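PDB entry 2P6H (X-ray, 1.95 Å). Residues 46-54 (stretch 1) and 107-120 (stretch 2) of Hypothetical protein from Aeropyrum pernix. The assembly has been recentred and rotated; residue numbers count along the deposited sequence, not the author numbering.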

# COMPACT_ATOMS: atom_id res chain seq x y z
N ALA A 46 -10.63 -3.63 -8.52
CA ALA A 46 -9.53 -3.23 -9.39
C ALA A 46 -8.54 -2.57 -8.48
O ALA A 46 -8.85 -2.19 -7.36
N ALA A 47 -7.30 -2.44 -8.93
CA ALA A 47 -6.27 -1.83 -8.09
C ALA A 47 -5.28 -1.06 -8.94
O ALA A 47 -5.38 -1.01 -10.16
N VAL A 48 -4.34 -0.38 -8.26
CA VAL A 48 -3.25 0.28 -8.97
C VAL A 48 -1.95 -0.04 -8.30
O VAL A 48 -1.84 -0.09 -7.08
N ALA A 49 -0.95 -0.31 -9.15
CA ALA A 49 0.35 -0.64 -8.66
C ALA A 49 1.40 0.13 -9.44
O ALA A 49 1.13 0.69 -10.50
N VAL A 50 2.61 0.13 -8.94
CA VAL A 50 3.72 0.74 -9.65
C VAL A 50 4.79 -0.26 -9.88
O VAL A 50 5.34 -0.85 -8.96
N ASN A 51 5.08 -0.52 -11.15
CA ASN A 51 6.16 -1.44 -11.50
C ASN A 51 6.48 -1.33 -12.98
O ASN A 51 6.10 -0.38 -13.65
N GLU A 52 7.23 -2.29 -13.50
CA GLU A 52 7.69 -2.26 -14.89
C GLU A 52 6.63 -2.71 -15.88
O GLU A 52 6.00 -3.76 -15.70
N ALA A 53 6.45 -1.93 -16.95
CA ALA A 53 5.46 -2.27 -17.97
C ALA A 53 6.06 -3.18 -19.06
O ALA A 53 5.94 -2.92 -20.25
N GLU A 54 6.70 -4.27 -18.65
CA GLU A 54 7.22 -5.21 -19.60
C GLU A 54 6.13 -6.21 -19.89
O GLU A 54 5.52 -6.77 -18.99
N SER A 107 8.10 11.97 -9.73
CA SER A 107 9.20 11.22 -9.13
C SER A 107 9.04 9.66 -9.20
O SER A 107 8.98 8.97 -8.20
N LEU A 108 9.02 9.13 -10.42
CA LEU A 108 8.98 7.69 -10.62
C LEU A 108 10.39 7.26 -11.00
O LEU A 108 11.15 8.06 -11.57
N GLY A 109 10.74 6.03 -10.67
CA GLY A 109 12.06 5.52 -10.99
C GLY A 109 12.19 5.29 -12.48
O GLY A 109 11.21 5.35 -13.22
N THR A 110 13.40 4.98 -12.93
CA THR A 110 13.61 4.77 -14.38
C THR A 110 12.70 3.73 -14.98
O THR A 110 12.14 3.89 -16.06
N TRP A 111 12.47 2.61 -14.30
CA TRP A 111 11.61 1.55 -14.83
C TRP A 111 10.23 1.44 -14.20
O TRP A 111 9.50 0.49 -14.47
N GLN A 112 9.87 2.41 -13.36
CA GLN A 112 8.55 2.40 -12.72
C GLN A 112 7.48 3.02 -13.59
O GLN A 112 7.69 4.07 -14.22
N ARG A 113 6.32 2.38 -13.63
CA ARG A 113 5.19 2.86 -14.38
C ARG A 113 3.93 2.66 -13.57
O ARG A 113 3.86 1.82 -12.69
N ILE A 114 2.90 3.44 -13.86
CA ILE A 114 1.63 3.36 -13.16
C ILE A 114 0.76 2.33 -13.84
O ILE A 114 0.32 2.50 -14.97
N LEU A 115 0.49 1.24 -13.14
CA LEU A 115 -0.28 0.15 -13.73
C LEU A 115 -1.67 -0.03 -13.15
O LEU A 115 -1.83 -0.15 -11.93
N PHE A 116 -2.67 -0.03 -14.02
CA PHE A 116 -4.04 -0.26 -13.59
C PHE A 116 -4.17 -1.79 -13.59
O PHE A 116 -3.83 -2.45 -14.58
N VAL A 117 -4.63 -2.34 -12.48
CA VAL A 117 -4.79 -3.78 -12.39
C VAL A 117 -6.26 -4.15 -12.33
O VAL A 117 -6.93 -4.00 -11.31
N GLU A 118 -6.79 -4.62 -13.46
CA GLU A 118 -8.20 -5.03 -13.56
C GLU A 118 -8.33 -6.50 -13.14
O GLU A 118 -7.58 -7.36 -13.61
N MET A 119 -9.28 -6.79 -12.26
CA MET A 119 -9.48 -8.16 -11.81
C MET A 119 -10.92 -8.63 -12.01
O MET A 119 -11.26 -9.78 -11.72
N ASP A 120 -11.76 -7.73 -12.53
CA ASP A 120 -13.17 -8.07 -12.80
C ASP A 120 -13.64 -7.42 -14.10
O ASP A 120 -14.73 -6.85 -14.18

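Two antiparallel strands, 46-51 and 113-118, are held together by paired backbone hydrogen bonds. Ala47 N donates to Val117 O (2.9 Å) and Val117 N to Ala47 O (2.8 Å); Ala49 and Leu115 repeat the pattern, with Ala49 N to Leu115 O at 2.9 Å and Leu115 N to Ala49 O at 2.8 Å. Asn51 and Arg113 close the ladder less ideally, Asn51 N lying 3.1 Å from Arg113 O and Arg113 N 2.8 Å from Asn51 O.

Polar side chains mainly secure the ends. Asn51 OD1 accepts from Glu52 N (2.8 Å) where the strand gives way to loop. The extended Gln112 (chi1 m, chi2 t) sends OE1 back to Gly109 N (2.7 Å), bracing the type I turn, while its NE2 donates to water 1 (NE2 to water 1 O, 2.9 Å), whose O lies 2.8 Å from Val50 O, so the water bridges the two stretches. Glu118 (t, p) folds its carboxylate so that OE1 accepts from Asp120 N at 2.8 Å.

Packing alternates between the faces. On one, Ala46 CB meets Phe116 CZ at 3.6 Å, a methyl against the ring (Phe116 chi1 t). Val48 (p) places CG2 4.0 Å from Ile114 CG2, and Val50 (t) rests CG1 3.6 Å from Gln112 CB and 4.3 Å from Leu108 CD2. The beta-branched Val48, Val50 and Ile114 (m, t) suit extended backbone and supply compact apolar surface.

On the other face, Ala47 CB lies 3.8 Å from Met119 CE, the end of the flexible thioether coming nearer than its sideways CA-to-CB bond would suggest, and Ala49 CB is 4.2 Å from Val117 CG2 (Val117 t). Leu115 (m, t) reaches farther: CD1 approaches Asn51 CB (4.0 Å) and CD2 approaches Ala53 CB (4.2 Å). Arg113 lends its aliphatic stem, CG lying 4.1 Å from Ala53 CB, while its charged end leads away.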

# COMPACT_ATOMS: atom_id res chain seq x y z
CB ALA A 46 -9.98 -2.26 -10.55
CB ALA A 47 -5.54 -2.93 -7.30
CB VAL A 48 -3.42 1.81 -8.96
CG1 VAL A 48 -3.74 2.28 -7.54
CG2 VAL A 48 -2.11 2.46 -9.40
CB ALA A 49 0.55 -2.12 -8.90
CB VAL A 50 4.33 1.84 -8.80
CG1 VAL A 50 5.58 2.38 -9.49
CG2 VAL A 50 3.33 2.96 -8.61
CB ASN A 51 5.70 -2.87 -11.15
CG ASN A 51 6.89 -3.72 -10.72
OD1 ASN A 51 7.61 -4.28 -11.54
ND2 ASN A 51 7.06 -3.81 -9.39
CB GLU A 52 8.95 -3.12 -15.04
CG GLU A 52 9.76 -2.81 -16.28
CD GLU A 52 11.09 -3.58 -16.36
OE1 GLU A 52 11.63 -3.99 -15.30
OE2 GLU A 52 11.58 -3.76 -17.49
CB ALA A 53 4.89 -0.96 -18.56
CB GLU A 54 8.41 -5.92 -18.96
CG GLU A 54 9.26 -6.67 -19.99
CD GLU A 54 8.69 -8.06 -20.21
OE1 GLU A 54 8.55 -8.79 -19.24
OE2 GLU A 54 8.43 -8.40 -21.36
CB SER A 107 9.32 11.72 -7.68
OG SER A 107 10.58 11.32 -7.14
CB LEU A 108 8.02 7.31 -11.75
CG LEU A 108 6.53 7.47 -11.44
CD1 LEU A 108 5.70 7.14 -12.68
CD2 LEU A 108 6.16 6.55 -10.28
CB THR A 110 15.00 4.25 -14.63
OG1 THR A 110 15.94 5.11 -13.97
CG2 THR A 110 15.30 4.25 -16.13
CB TRP A 111 12.34 0.21 -14.69
CG TRP A 111 13.79 0.32 -15.04
CD1 TRP A 111 14.85 0.27 -14.18
CD2 TRP A 111 14.33 0.62 -16.33
NE1 TRP A 111 16.02 0.53 -14.86
CE2 TRP A 111 15.73 0.75 -16.18
CE3 TRP A 111 13.77 0.81 -17.60
CZ2 TRP A 111 16.58 1.06 -17.25
CZ3 TRP A 111 14.61 1.11 -18.67
CH2 TRP A 111 16.00 1.23 -18.48
CB GLN A 112 8.59 3.16 -11.38
CG GLN A 112 9.48 2.51 -10.32
CD GLN A 112 9.41 3.23 -8.98
OE1 GLN A 112 9.40 4.46 -8.91
NE2 GLN A 112 9.38 2.45 -7.90
CB ARG A 113 5.11 2.07 -15.69
CG ARG A 113 6.36 2.24 -16.55
CD ARG A 113 6.22 3.39 -17.55
NE ARG A 113 7.44 3.54 -18.35
CZ ARG A 113 7.32 3.44 -19.68
NH1 ARG A 113 6.14 3.23 -20.23
NH2 ARG A 113 8.40 3.58 -20.45
CB ILE A 114 0.90 4.72 -13.18
CG1 ILE A 114 1.81 5.79 -12.57
CG2 ILE A 114 -0.38 4.64 -12.33
CD1 ILE A 114 1.44 7.27 -12.71
CB LEU A 115 0.49 -1.16 -13.57
CG LEU A 115 1.95 -1.11 -14.06
CD1 LEU A 115 2.65 -2.41 -13.75
CD2 LEU A 115 1.97 -0.83 -15.56
CB PHE A 116 -5.05 0.31 -14.59
CG PHE A 116 -6.48 0.19 -14.13
CD1 PHE A 116 -7.19 -0.98 -14.34
CD2 PHE A 116 -7.10 1.25 -13.47
CE1 PHE A 116 -8.50 -1.11 -13.89
CE2 PHE A 116 -8.42 1.13 -13.01
CZ PHE A 116 -9.12 -0.05 -13.23
CB VAL A 117 -4.14 -4.23 -11.10
CG1 VAL A 117 -4.21 -5.75 -10.98
CG2 VAL A 117 -2.69 -3.79 -11.06
CB GLU A 118 -8.69 -4.87 -15.01
CG GLU A 118 -10.09 -5.40 -15.30
CD GLU A 118 -11.16 -4.69 -14.48
OE1 GLU A 118 -11.34 -5.04 -13.30
OE2 GLU A 118 -11.82 -3.78 -15.02
CB MET A 119 -9.05 -8.30 -10.34
CG MET A 119 -7.54 -8.11 -10.19
SD MET A 119 -6.92 -8.02 -8.51
CE MET A 119 -7.11 -6.27 -8.18
CB ASP A 120 -14.05 -7.60 -11.61
CG ASP A 120 -15.47 -8.20 -11.68
OD1 ASP A 120 -15.60 -9.30 -12.23
OD2 ASP A 120 -16.40 -7.57 -11.20
O HOH W 1 7.83 0.03 -7.97